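Local coordinates for myroilysin (Myroides profundi, PDB 5CZW), which probably acts as a zinc-dependent endopeptidase of the astacin (M12A) family, kept inactive by a cysteine-switch propeptide until it is activated, at residues E70-N73 and I77-N80; K3-V8 and R90-Q95; Y205-A210 and N214-G219; I156-N161 and N181-T186. The protein carries 1 engineered substitution. All coordinates share one frame; numbering follows the deposited sequence.

Contact 1: E70-N73 and I77-N80; sequences EWSN and ITFN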
loop_
_atom_site.group_PDB
_atom_site.type_symbol
_atom_site.label_atom_id
_atom_site.label_comp_id
_atom_site.label_asym_id
_atom_site.label_seq_id
_atom_site.Cartn_x
_atom_site.Cartn_y
_atom_site.Cartn_z
ATOM N N GLU A 70 -3.983 13.830 -5.308
ATOM C CA GLU A 70 -4.693 14.483 -4.226
ATOM C C GLU A 70 -3.740 14.881 -3.076
ATOM O O GLU A 70 -3.927 15.837 -2.443
ATOM C CB GLU A 70 -5.750 13.545 -3.657
ATOM C CG GLU A 70 -7.100 13.749 -4.216
ATOM C CD GLU A 70 -7.736 15.123 -3.799
ATOM O OE1 GLU A 70 -8.396 15.689 -4.625
ATOM O OE2 GLU A 70 -7.574 15.670 -2.649
ATOM N N TRP A 71 -2.741 14.087 -2.784
ATOM C CA TRP A 71 -1.851 14.405 -1.718
ATOM C C TRP A 71 -1.148 15.780 -1.890
ATOM O O TRP A 71 -0.836 16.426 -0.905
ATOM C CB TRP A 71 -0.716 13.368 -1.698
ATOM C CG TRP A 71 -1.126 12.114 -1.020
ATOM C CD1 TRP A 71 -1.336 10.908 -1.647
ATOM C CD2 TRP A 71 -1.332 11.900 0.376
ATOM N NE1 TRP A 71 -1.654 9.967 -0.694
ATOM C CE2 TRP A 71 -1.624 10.530 0.551
ATOM C CE3 TRP A 71 -1.206 12.708 1.510
ATOM C CZ2 TRP A 71 -1.864 9.971 1.824
ATOM C CZ3 TRP A 71 -1.402 12.142 2.794
ATOM C CH2 TRP A 71 -1.730 10.717 2.900
ATOM N N SER A 72 -0.964 16.185 -3.139
ATOM C CA SER A 72 -0.272 17.437 -3.374
ATOM C C SER A 72 -1.077 18.650 -3.003
ATOM O O SER A 72 -0.498 19.752 -2.945
ATOM C CB SER A 72 0.136 17.516 -4.813
ATOM O OG SER A 72 1.001 16.428 -5.068
ATOM N N ASN A 73 -2.372 18.460 -2.759
ATOM C CA ASN A 73 -3.159 19.568 -2.172
ATOM C C ASN A 73 -2.734 19.996 -0.785
ATOM O O ASN A 73 -3.122 21.085 -0.310
ATOM C CB ASN A 73 -4.646 19.197 -2.266
ATOM C CG ASN A 73 -5.128 19.168 -3.725
ATOM O OD1 ASN A 73 -4.532 19.842 -4.611
ATOM N ND2 ASN A 73 -6.137 18.368 -4.015
ATOM N N ILE A 77 4.856 18.068 -2.145
ATOM C CA ILE A 77 5.446 16.967 -2.947
ATOM C C ILE A 77 4.475 16.819 -4.121
ATOM O O ILE A 77 3.261 16.932 -3.911
ATOM C CB ILE A 77 5.470 15.602 -2.180
ATOM C CG1 ILE A 77 6.382 15.669 -0.980
ATOM C CG2 ILE A 77 5.856 14.398 -3.080
ATOM C CD1 ILE A 77 7.861 15.875 -1.261
ATOM N N THR A 78 4.983 16.598 -5.324
ATOM C CA THR A 78 4.264 16.386 -6.551
ATOM C C THR A 78 4.735 15.056 -7.158
ATOM O O THR A 78 5.912 14.681 -6.992
ATOM C CB THR A 78 4.621 17.526 -7.578
ATOM O OG1 THR A 78 4.137 18.767 -7.033
ATOM C CG2 THR A 78 3.884 17.374 -8.886
ATOM N N PHE A 79 3.831 14.416 -7.881
ATOM C CA PHE A 79 4.104 13.184 -8.618
ATOM C C PHE A 79 4.004 13.512 -10.103
ATOM O O PHE A 79 2.991 14.040 -10.579
ATOM C CB PHE A 79 3.075 12.175 -8.309
ATOM C CG PHE A 79 3.067 11.766 -6.879
ATOM C CD1 PHE A 79 4.197 11.128 -6.379
ATOM C CD2 PHE A 79 2.003 12.004 -5.993
ATOM C CE1 PHE A 79 4.228 10.702 -5.073
ATOM C CE2 PHE A 79 2.047 11.570 -4.652
ATOM C CZ PHE A 79 3.183 10.971 -4.187
ATOM N N ASN A 80 5.101 13.255 -10.793
ATOM C CA ASN A 80 5.192 13.446 -12.237
ATOM C C ASN A 80 5.095 12.090 -12.875
ATOM O O ASN A 80 6.002 11.281 -12.767
ATOM C CB ASN A 80 6.573 14.067 -12.614
ATOM C CG ASN A 80 6.669 14.381 -14.123
ATOM O OD1 ASN A 80 5.635 14.353 -14.826
ATOM N ND2 ASN A 80 7.878 14.671 -14.622
HETATM O O HOH W 1 1.091 15.401 -7.693
#
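The hydroxyl of S72 is gripped from two directions. OG donates to the backbone O of I77 at 2.6 Å, a short bond lying in the carbonyl plane on a lone pair of that oxygen, with a C=O...OG angle of 140°. A water donates a hydrogen bond to the same OG at 2.8 Å and accepts one from F79 N at 2.9 Å, so a single hydroxyl reaches the strand at two backbone positions, once directly and once through solvent. The first torsion of S72 (chi1 -61°) sets OG opposite its own carbonyl carbon and so points it at the start of the strand, where it also passes 3.6 Å from T78 CA. An alanine here lacks the hydroxyl, which would probably leave I77 O without this partner and the water on F79 N without its S72 acceptor.

Beside this polar bridge the packing is apolar and looser. W71 offers CB to the rim of the F79 ring, near its plane, 4.4 Å from CE2. Its indole runs on into the core, where NE1 bonds to I136 O of the zinc-site helix 128-143, while F79 meets F139 of the same helix edge-to-face. The side chains of W71 and zinc ligand H137 come within about 7 Å of each other. The contact thus lies at the return of a beta-alpha-beta crossover: the chain leaves strand 48-54, passes helix 58-63 and the 3-10 turn, and re-enters the sheet as the parallel outer strand 78-81, packed on the active-site helix of a metzincin-type domain.

Contact 2: K3-V8 and R90-Q95; sequences KELRAV and RVTFTQ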
loop_
_atom_site.group_PDB
_atom_site.type_symbol
_atom_site.label_atom_id
_atom_site.label_comp_id
_atom_site.label_asym_id
_atom_site.label_seq_id
_atom_site.Cartn_x
_atom_site.Cartn_y
_atom_site.Cartn_z
ATOM N N LYS A 3 10.698 0.612 -20.171
ATOM C CA LYS A 3 11.311 -0.696 -20.208
ATOM C C LYS A 3 10.565 -1.627 -19.258
ATOM O O LYS A 3 10.357 -1.241 -18.103
ATOM C CB LYS A 3 12.746 -0.489 -19.705
ATOM C CG LYS A 3 13.561 -1.773 -19.635
ATOM C CD LYS A 3 15.040 -1.505 -19.394
ATOM C CE LYS A 3 15.811 -1.221 -20.682
ATOM N NZ LYS A 3 17.245 -1.620 -20.541
ATOM N N GLU A 4 10.195 -2.830 -19.706
ATOM C CA GLU A 4 9.417 -3.772 -18.883
ATOM C C GLU A 4 10.233 -4.217 -17.646
ATOM O O GLU A 4 11.479 -4.259 -17.687
ATOM C CB GLU A 4 9.033 -5.016 -19.710
ATOM C CG GLU A 4 8.425 -4.657 -21.070
ATOM C CD GLU A 4 7.220 -5.466 -21.514
ATOM O OE1 GLU A 4 7.040 -6.646 -21.147
ATOM O OE2 GLU A 4 6.445 -4.894 -22.308
ATOM N N LEU A 5 9.515 -4.523 -16.561
ATOM C CA LEU A 5 10.069 -4.978 -15.317
ATOM C C LEU A 5 10.219 -6.497 -15.418
ATOM O O LEU A 5 9.597 -7.134 -16.270
ATOM C CB LEU A 5 9.163 -4.617 -14.117
ATOM C CG LEU A 5 8.877 -3.111 -13.985
ATOM C CD1 LEU A 5 7.986 -2.883 -12.761
ATOM C CD2 LEU A 5 10.114 -2.244 -13.829
ATOM N N ARG A 6 11.026 -7.070 -14.548
ATOM C CA ARG A 6 11.125 -8.529 -14.583
ATOM C C ARG A 6 9.774 -9.131 -14.250
ATOM O O ARG A 6 8.991 -8.614 -13.419
ATOM C CB ARG A 6 12.171 -9.039 -13.595
ATOM C CG ARG A 6 11.922 -8.554 -12.182
ATOM C CD ARG A 6 12.025 -9.623 -11.127
ATOM N NE ARG A 6 10.807 -10.390 -10.871
ATOM C CZ ARG A 6 9.738 -10.000 -10.160
ATOM N NH1 ARG A 6 9.585 -8.763 -9.635
ATOM N NH2 ARG A 6 8.784 -10.896 -9.989
ATOM N N ALA A 7 9.498 -10.282 -14.869
ATOM C CA ALA A 7 8.187 -10.888 -14.732
ATOM C C ALA A 7 7.847 -11.430 -13.325
ATOM O O ALA A 7 8.692 -11.976 -12.629
ATOM C CB ALA A 7 8.015 -11.997 -15.809
ATOM N N VAL A 8 6.616 -11.256 -12.888
ATOM C CA VAL A 8 6.146 -11.901 -11.666
ATOM C C VAL A 8 5.804 -13.351 -12.018
ATOM O O VAL A 8 5.138 -13.585 -13.025
ATOM C CB VAL A 8 4.946 -11.172 -11.031
ATOM C CG1 VAL A 8 4.269 -11.982 -9.937
ATOM C CG2 VAL A 8 5.426 -9.866 -10.423
ATOM N N ARG A 90 7.550 2.948 -9.126
ATOM C CA ARG A 90 7.226 2.022 -10.251
ATOM C C ARG A 90 6.044 1.125 -9.844
ATOM O O ARG A 90 6.134 0.331 -8.898
ATOM C CB ARG A 90 8.408 1.177 -10.712
ATOM C CG ARG A 90 9.580 2.084 -11.153
ATOM C CD ARG A 90 10.831 1.294 -11.577
ATOM N NE ARG A 90 11.417 0.584 -10.489
ATOM C CZ ARG A 90 12.257 1.081 -9.619
ATOM N NH1 ARG A 90 12.565 2.317 -9.672
ATOM N NH2 ARG A 90 12.734 0.319 -8.625
ATOM N N VAL A 91 4.907 1.426 -10.446
ATOM C CA VAL A 91 3.600 0.861 -10.041
ATOM C C VAL A 91 3.140 -0.271 -11.023
ATOM O O VAL A 91 3.059 -0.097 -12.281
ATOM C CB VAL A 91 2.504 1.944 -10.133
ATOM C CG1 VAL A 91 1.186 1.295 -9.671
ATOM C CG2 VAL A 91 2.904 3.177 -9.363
ATOM N N THR A 92 2.945 -1.442 -10.464
ATOM C CA THR A 92 2.293 -2.525 -11.187
ATOM C C THR A 92 0.879 -2.792 -10.751
ATOM O O THR A 92 0.447 -2.282 -9.727
ATOM C CB THR A 92 3.128 -3.794 -11.076
ATOM O OG1 THR A 92 3.420 -4.039 -9.723
ATOM C CG2 THR A 92 4.460 -3.650 -11.906
ATOM N N PHE A 93 0.225 -3.682 -11.530
ATOM C CA PHE A 93 -1.183 -4.004 -11.369
ATOM C C PHE A 93 -1.345 -5.515 -11.344
ATOM O O PHE A 93 -2.282 -6.100 -12.023
ATOM C CB PHE A 93 -1.972 -3.376 -12.494
ATOM C CG PHE A 93 -1.911 -1.881 -12.433
ATOM C CD1 PHE A 93 -2.783 -1.132 -11.587
ATOM C CD2 PHE A 93 -0.985 -1.230 -13.158
ATOM C CE1 PHE A 93 -2.668 0.250 -11.536
ATOM C CE2 PHE A 93 -0.884 0.144 -13.059
ATOM C CZ PHE A 93 -1.701 0.843 -12.246
ATOM N N THR A 94 -0.490 -6.142 -10.575
ATOM C CA THR A 94 -0.465 -7.629 -10.590
ATOM C C THR A 94 -1.618 -8.095 -9.710
ATOM O O THR A 94 -1.619 -7.908 -8.471
ATOM C CB THR A 94 0.871 -8.120 -10.051
ATOM O OG1 THR A 94 1.938 -7.652 -10.897
ATOM C CG2 THR A 94 0.875 -9.611 -9.923
ATOM N N GLN A 95 -2.518 -8.849 -10.357
ATOM C CA GLN A 95 -3.774 -9.245 -9.728
ATOM C C GLN A 95 -3.507 -10.326 -8.694
ATOM O O GLN A 95 -2.799 -11.289 -8.962
ATOM C CB GLN A 95 -4.793 -9.756 -10.792
ATOM C CG GLN A 95 -5.338 -8.646 -11.685
ATOM C CD GLN A 95 -5.923 -7.554 -10.852
ATOM O OE1 GLN A 95 -6.890 -7.783 -10.160
ATOM N NE2 GLN A 95 -5.256 -6.434 -10.810
#
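The guanidinium of R90 is the flat group among the touching residues, and L5 meets the R90 side chain at its last methylene: L5 CD2 lies 4.3 Å from R90 CD. The charged end is occupied elsewhere, with NE bonded to E114 O, NH1 to P87 O and NH2 more weakly to I110 O. Spread over three carbonyls, the group probably has little freedom to turn, while the methylene CD packs against the leucine. The other leucine methyl makes the closest approach of the contact, CD1 to T92 CG2 at 3.7 Å, the two side chains crossing at a slant.

This is the N-terminal arm of the chain running alongside strand 89-92 and the residues after it, the run 5-8 being 28° from the run 90-94, without a backbone bond between the two segments. The arm precedes C23, which binds the zinc in this structure, consistent with a propeptide laid over the catalytic domain in a cysteine-switch zymogen.

T92 can give its methyl to L5 because its first torsion (chi1 52°) tucks OG1 between the backbone N and the carbonyl carbon, where it bonds to N118 OD1; that same oxygen also takes the backbone N of T94. Farther along, V8 and T94 reach toward each other tip to tip, methyl against methyl, with CG1 of V8 4.1 Å from CG2 of T94, and V8 also touches Y170.

Contact 3: Y205-A210 and N214-G219; sequences YSISSA and NGFSVG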
loop_
_atom_site.group_PDB
_atom_site.type_symbol
_atom_site.label_atom_id
_atom_site.label_comp_id
_atom_site.label_asym_id
_atom_site.label_seq_id
_atom_site.Cartn_x
_atom_site.Cartn_y
_atom_site.Cartn_z
ATOM N N TYR A 205 -5.232 0.474 8.940
ATOM C CA TYR A 205 -4.919 -0.881 8.425
ATOM C C TYR A 205 -6.167 -1.721 8.370
ATOM O O TYR A 205 -6.873 -1.943 9.383
ATOM C CB TYR A 205 -3.928 -1.524 9.407
ATOM C CG TYR A 205 -3.535 -2.881 9.043
ATOM C CD1 TYR A 205 -2.844 -3.103 7.918
ATOM C CD2 TYR A 205 -3.646 -3.887 9.934
ATOM C CE1 TYR A 205 -2.419 -4.358 7.565
ATOM C CE2 TYR A 205 -3.325 -5.163 9.601
ATOM C CZ TYR A 205 -2.641 -5.404 8.425
ATOM O OH TYR A 205 -2.203 -6.685 8.094
ATOM N N SER A 206 -6.522 -2.119 7.175
ATOM C CA SER A 206 -7.668 -2.962 6.943
ATOM C C SER A 206 -7.369 -4.416 7.254
ATOM O O SER A 206 -6.402 -4.906 6.818
ATOM C CB SER A 206 -7.974 -2.902 5.453
ATOM O OG SER A 206 -8.309 -1.612 5.121
ATOM N N ILE A 207 -8.261 -5.071 7.979
ATOM C CA ILE A 207 -8.157 -6.470 8.304
ATOM C C ILE A 207 -9.252 -7.184 7.516
ATOM O O ILE A 207 -10.445 -6.963 7.721
ATOM C CB ILE A 207 -8.240 -6.769 9.821
ATOM C CG1 ILE A 207 -7.030 -6.083 10.500
ATOM C CG2 ILE A 207 -8.182 -8.273 10.066
ATOM C CD1 ILE A 207 -7.078 -5.936 11.997
ATOM N N SER A 208 -8.822 -8.048 6.609
ATOM C CA SER A 208 -9.763 -8.646 5.677
ATOM C C SER A 208 -10.431 -9.827 6.331
ATOM O O SER A 208 -9.764 -10.672 6.966
ATOM C CB SER A 208 -9.018 -9.123 4.451
ATOM O OG SER A 208 -9.885 -9.823 3.628
ATOM N N SER A 209 -11.724 -10.005 6.074
ATOM C CA SER A 209 -12.476 -11.106 6.688
ATOM C C SER A 209 -12.062 -12.430 6.082
ATOM O O SER A 209 -12.381 -13.504 6.621
ATOM C CB SER A 209 -13.999 -10.936 6.509
ATOM O OG SER A 209 -14.353 -10.838 5.149
ATOM N N ALA A 210 -11.357 -12.346 4.964
ATOM C CA ALA A 210 -10.731 -13.503 4.344
ATOM C C ALA A 210 -9.622 -14.097 5.195
ATOM O O ALA A 210 -9.175 -15.211 4.867
ATOM C CB ALA A 210 -10.208 -13.128 2.971
ATOM N N ASN A 214 -14.184 -15.033 12.546
ATOM C CA ASN A 214 -15.560 -14.706 12.929
ATOM C C ASN A 214 -16.413 -14.031 11.849
ATOM O O ASN A 214 -17.551 -13.880 11.983
ATOM C CB ASN A 214 -15.427 -13.789 14.112
ATOM C CG ASN A 214 -15.187 -14.561 15.389
ATOM O OD1 ASN A 214 -15.798 -15.628 15.600
ATOM N ND2 ASN A 214 -14.341 -14.034 16.258
ATOM N N GLY A 215 -15.763 -13.667 10.772
ATOM C CA GLY A 215 -16.272 -12.768 9.786
ATOM C C GLY A 215 -15.750 -11.355 10.234
ATOM O O GLY A 215 -16.080 -10.338 9.650
ATOM N N PHE A 216 -14.919 -11.317 11.269
ATOM C CA PHE A 216 -14.390 -10.109 11.785
ATOM C C PHE A 216 -13.662 -9.408 10.667
ATOM O O PHE A 216 -12.990 -10.003 9.953
ATOM C CB PHE A 216 -13.389 -10.452 12.888
ATOM C CG PHE A 216 -12.724 -9.274 13.471
ATOM C CD1 PHE A 216 -11.570 -8.794 12.941
ATOM C CD2 PHE A 216 -13.269 -8.613 14.530
ATOM C CE1 PHE A 216 -10.950 -7.700 13.444
ATOM C CE2 PHE A 216 -12.663 -7.501 15.027
ATOM C CZ PHE A 216 -11.492 -7.057 14.498
ATOM N N SER A 217 -13.831 -8.105 10.565
ATOM C CA SER A 217 -13.100 -7.287 9.578
ATOM C C SER A 217 -12.905 -5.907 10.156
ATOM O O SER A 217 -13.598 -5.520 11.092
ATOM C CB SER A 217 -13.852 -7.217 8.239
ATOM O OG SER A 217 -15.045 -6.435 8.317
ATOM N N VAL A 218 -11.920 -5.188 9.640
ATOM C CA VAL A 218 -11.828 -3.760 9.907
ATOM C C VAL A 218 -11.494 -3.040 8.612
ATOM O O VAL A 218 -10.690 -3.504 7.812
ATOM C CB VAL A 218 -10.802 -3.364 11.011
ATOM C CG1 VAL A 218 -10.979 -4.216 12.251
ATOM C CG2 VAL A 218 -9.367 -3.419 10.549
ATOM N N GLY A 219 -12.134 -1.906 8.431
ATOM C CA GLY A 219 -11.988 -1.104 7.257
ATOM C C GLY A 219 -11.368 0.253 7.423
ATOM O O GLY A 219 -11.169 0.807 8.500
#
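With chi1 at -49°, V218 places CG2 between its own backbone N and carbonyl carbon, and I207, with CG1 opposite its carbonyl carbon (chi1 -63°), turns its longer branch to meet it. I207 CG1 and V218 CG2 come within 3.5 Å. That methyl is tightly placed, for CG2 of V218 also lies 3.1 Å from Y205 O.

The same residues form an antiparallel hydrogen-bonded pair, a single beta bridge. I207 N donates to V218 O at 2.9 Å from somewhat outside the carbonyl plane, and V218 N answers to I207 O at 3.0 Å on a lone pair. Each acceptor also draws a CA-H: S206 CA comes 3.2 Å from V218 O, and S217 CA 3.3 Å from I207 O. The other branch of I207, CG2, approaches the edge of the F216 ring, 4.4 Å from CE1. G215 has a positive phi (93°) at which a CB would press on the preceding carbonyl.

Y205 links the bridged loop to the active site: its ring meets that of zinc ligand H147 and stacks on Y187, consistent with the tyrosine that follows the Met-turn in astacins. Both segments belong to the long loop between helices 178-184 and 231-235, and I207 and F216 rest on I156 and P157, in the chain leading into helix 160-167.

Contact 4: I156-N161 and N181-T186; sequences IPWDKN and NNLFAT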
loop_
_atom_site.group_PDB
_atom_site.type_symbol
_atom_site.label_atom_id
_atom_site.label_comp_id
_atom_site.label_asym_id
_atom_site.label_seq_id
_atom_site.Cartn_x
_atom_site.Cartn_y
_atom_site.Cartn_z
ATOM N N ILE A 156 -7.267 -9.760 17.747
ATOM C CA ILE A 156 -7.733 -10.050 16.413
ATOM C C ILE A 156 -7.922 -11.537 16.195
ATOM O O ILE A 156 -6.991 -12.300 16.376
ATOM C CB ILE A 156 -6.749 -9.488 15.364
ATOM C CG1 ILE A 156 -6.557 -7.966 15.575
ATOM C CG2 ILE A 156 -7.261 -9.820 13.954
ATOM C CD1 ILE A 156 -5.312 -7.364 14.952
ATOM N N PRO A 157 -9.157 -11.876 15.737
ATOM C CA PRO A 157 -9.349 -13.299 15.513
ATOM C C PRO A 157 -8.812 -13.862 14.194
ATOM O O PRO A 157 -9.544 -14.258 13.382
ATOM C CB PRO A 157 -10.870 -13.461 15.600
ATOM C CG PRO A 157 -11.355 -12.282 14.949
ATOM C CD PRO A 157 -10.495 -11.177 15.479
ATOM N N TRP A 158 -7.517 -13.902 14.051
ATOM C CA TRP A 158 -6.897 -14.450 12.876
ATOM C C TRP A 158 -7.189 -15.906 12.658
ATOM O O TRP A 158 -7.167 -16.748 13.621
ATOM C CB TRP A 158 -5.374 -14.320 12.938
ATOM C CG TRP A 158 -4.786 -12.959 13.105
ATOM C CD1 TRP A 158 -4.250 -12.466 14.229
ATOM C CD2 TRP A 158 -4.687 -11.907 12.122
ATOM N NE1 TRP A 158 -3.797 -11.195 14.018
ATOM C CE2 TRP A 158 -4.074 -10.815 12.744
ATOM C CE3 TRP A 158 -5.030 -11.794 10.772
ATOM C CZ2 TRP A 158 -3.780 -9.630 12.063
ATOM C CZ3 TRP A 158 -4.736 -10.597 10.093
ATOM C CH2 TRP A 158 -4.123 -9.543 10.760
ATOM N N ASP A 159 -7.385 -16.255 11.394
ATOM C CA ASP A 159 -7.406 -17.672 11.019
ATOM C C ASP A 159 -5.990 -17.957 10.635
ATOM O O ASP A 159 -5.566 -17.637 9.526
ATOM C CB ASP A 159 -8.365 -17.888 9.886
ATOM C CG ASP A 159 -8.382 -19.334 9.398
ATOM O OD1 ASP A 159 -7.334 -20.022 9.502
ATOM O OD2 ASP A 159 -9.439 -19.739 8.849
ATOM N N LYS A 160 -5.214 -18.494 11.567
ATOM C CA LYS A 160 -3.748 -18.464 11.389
ATOM C C LYS A 160 -3.292 -19.283 10.150
ATOM O O LYS A 160 -2.440 -18.841 9.361
ATOM C CB LYS A 160 -3.031 -18.876 12.687
ATOM C CG LYS A 160 -3.466 -18.046 13.894
ATOM C CD LYS A 160 -2.519 -18.145 15.092
ATOM C CE LYS A 160 -1.523 -17.001 15.127
ATOM N NZ LYS A 160 -1.083 -16.671 16.516
ATOM N N ASN A 161 -3.909 -20.436 9.974
ATOM C CA ASN A 161 -3.764 -21.256 8.768
ATOM C C ASN A 161 -3.901 -20.416 7.497
ATOM O O ASN A 161 -3.086 -20.538 6.558
ATOM C CB ASN A 161 -4.825 -22.385 8.767
ATOM C CG ASN A 161 -5.044 -22.997 7.390
ATOM O OD1 ASN A 161 -4.303 -23.889 6.979
ATOM N ND2 ASN A 161 -6.079 -22.535 6.677
ATOM N N ASN A 181 6.566 -12.951 13.389
ATOM C CA ASN A 181 7.329 -11.764 13.749
ATOM C C ASN A 181 6.855 -10.538 13.011
ATOM O O ASN A 181 6.773 -9.493 13.616
ATOM C CB ASN A 181 8.830 -11.946 13.525
ATOM C CG ASN A 181 9.427 -13.004 14.450
ATOM O OD1 ASN A 181 10.380 -13.704 14.086
ATOM N ND2 ASN A 181 8.835 -13.146 15.637
ATOM N N ASN A 182 6.574 -10.651 11.707
ATOM C CA ASN A 182 6.337 -9.429 10.905
ATOM C C ASN A 182 4.870 -8.977 10.873
ATOM O O ASN A 182 4.563 -7.745 10.685
ATOM C CB ASN A 182 6.879 -9.621 9.463
ATOM C CG ASN A 182 8.387 -9.907 9.417
ATOM O OD1 ASN A 182 9.145 -9.545 10.297
ATOM N ND2 ASN A 182 8.799 -10.614 8.391
ATOM N N LEU A 183 3.957 -9.903 11.114
ATOM C CA LEU A 183 2.531 -9.618 11.045
ATOM C C LEU A 183 1.840 -9.661 12.424
ATOM O O LEU A 183 1.386 -8.611 12.934
ATOM C CB LEU A 183 1.860 -10.478 10.006
ATOM C CG LEU A 183 0.401 -10.135 9.797
ATOM C CD1 LEU A 183 0.297 -8.907 8.885
ATOM C CD2 LEU A 183 -0.380 -11.237 9.224
ATOM N N PHE A 184 1.764 -10.853 13.035
ATOM C CA PHE A 184 1.067 -10.992 14.310
ATOM C C PHE A 184 1.689 -10.106 15.391
ATOM O O PHE A 184 0.966 -9.367 16.070
ATOM C CB PHE A 184 0.963 -12.461 14.748
ATOM C CG PHE A 184 0.220 -13.367 13.786
ATOM C CD1 PHE A 184 -0.931 -12.971 13.107
ATOM C CD2 PHE A 184 0.712 -14.667 13.528
ATOM C CE1 PHE A 184 -1.579 -13.885 12.240
ATOM C CE2 PHE A 184 0.068 -15.536 12.643
ATOM C CZ PHE A 184 -1.069 -15.150 12.011
ATOM N N ALA A 185 3.010 -10.089 15.462
ATOM C CA ALA A 185 3.711 -9.300 16.485
ATOM C C ALA A 185 3.422 -7.820 16.252
ATOM O O ALA A 185 2.998 -7.105 17.170
ATOM C CB ALA A 185 5.187 -9.560 16.368
ATOM N N THR A 186 3.713 -7.346 15.020
ATOM C CA THR A 186 3.485 -5.943 14.678
ATOM C C THR A 186 2.040 -5.463 14.978
ATOM O O THR A 186 1.829 -4.382 15.576
ATOM C CB THR A 186 3.771 -5.760 13.166
ATOM O OG1 THR A 186 5.130 -6.133 12.912
ATOM C CG2 THR A 186 3.471 -4.352 12.710
HETATM O O HOH W 2 -2.010 -9.972 16.145
#
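Where the start of helix 160-167 meets the end of helix 178-184, an aromatic pair, W158 and F184, joins the two in the C-terminal part of the astacin domain. F184 turns the CD1-CE1 edge of its ring to a face of the W158 indole, CE1 standing 3.4 Å from CG. The pair is edge-to-face, tilted rather than upright: the centroids of the F184 ring and the W158 five-membered ring are 4.6 Å apart and the planes meet at 54°. On the opposite face of the indole, I156 CG2 sits 3.6 Å above the plane, over its centre, so W158 is held flat between a methyl and an aromatic edge. L183 adds a looser touch, CD2 to W158 CH2 at 4.4 Å.

K160 comes over a face of the F184 ring. A bend at chi3 (96°) folds its chain so that CE lies 3.3 Å from F184 CE2, a CH-pi contact, while NZ stands 4.4 Å from the ring centroid, 26° off the normal, a cation-pi contact. Beside K160, D159 N-caps helix 160-167 through K162 N. A water in the indole plane accepts from W158 NE1 and donates to F184 O.

With an alanine in place of W158, F184 loses the face its edge rests on and the water its indole donor, so the phenyl ring would probably be freer to turn. The chemistry is consistent with a junction held largely by apolar and ring contacts, the ammonium probably drawn to the pi cloud, with one water linking W158 NE1 to F184 O.

In the fold
From the N terminus, contact 2 opens first at 3-8 and closes when 90-95 comes back against it, a loop that includes the zinc ligand C23. Contact 1 is nested inside that loop, a short turn from 70-73 back to 77-80. The two do not touch, their nearest atoms being about 9 Å apart, but both reach the same sheet, through strands 78-81 and 89-92. Contacts 4 and 3 follow in series, closing 156-161 on 181-186 and then 205-210 on 214-219; no two cross. These two do touch, with P157 CG 3.4 Å from F216 CB, and join the helical region to the loop bearing Y205. Contact 1 lies across the chain's centre from both.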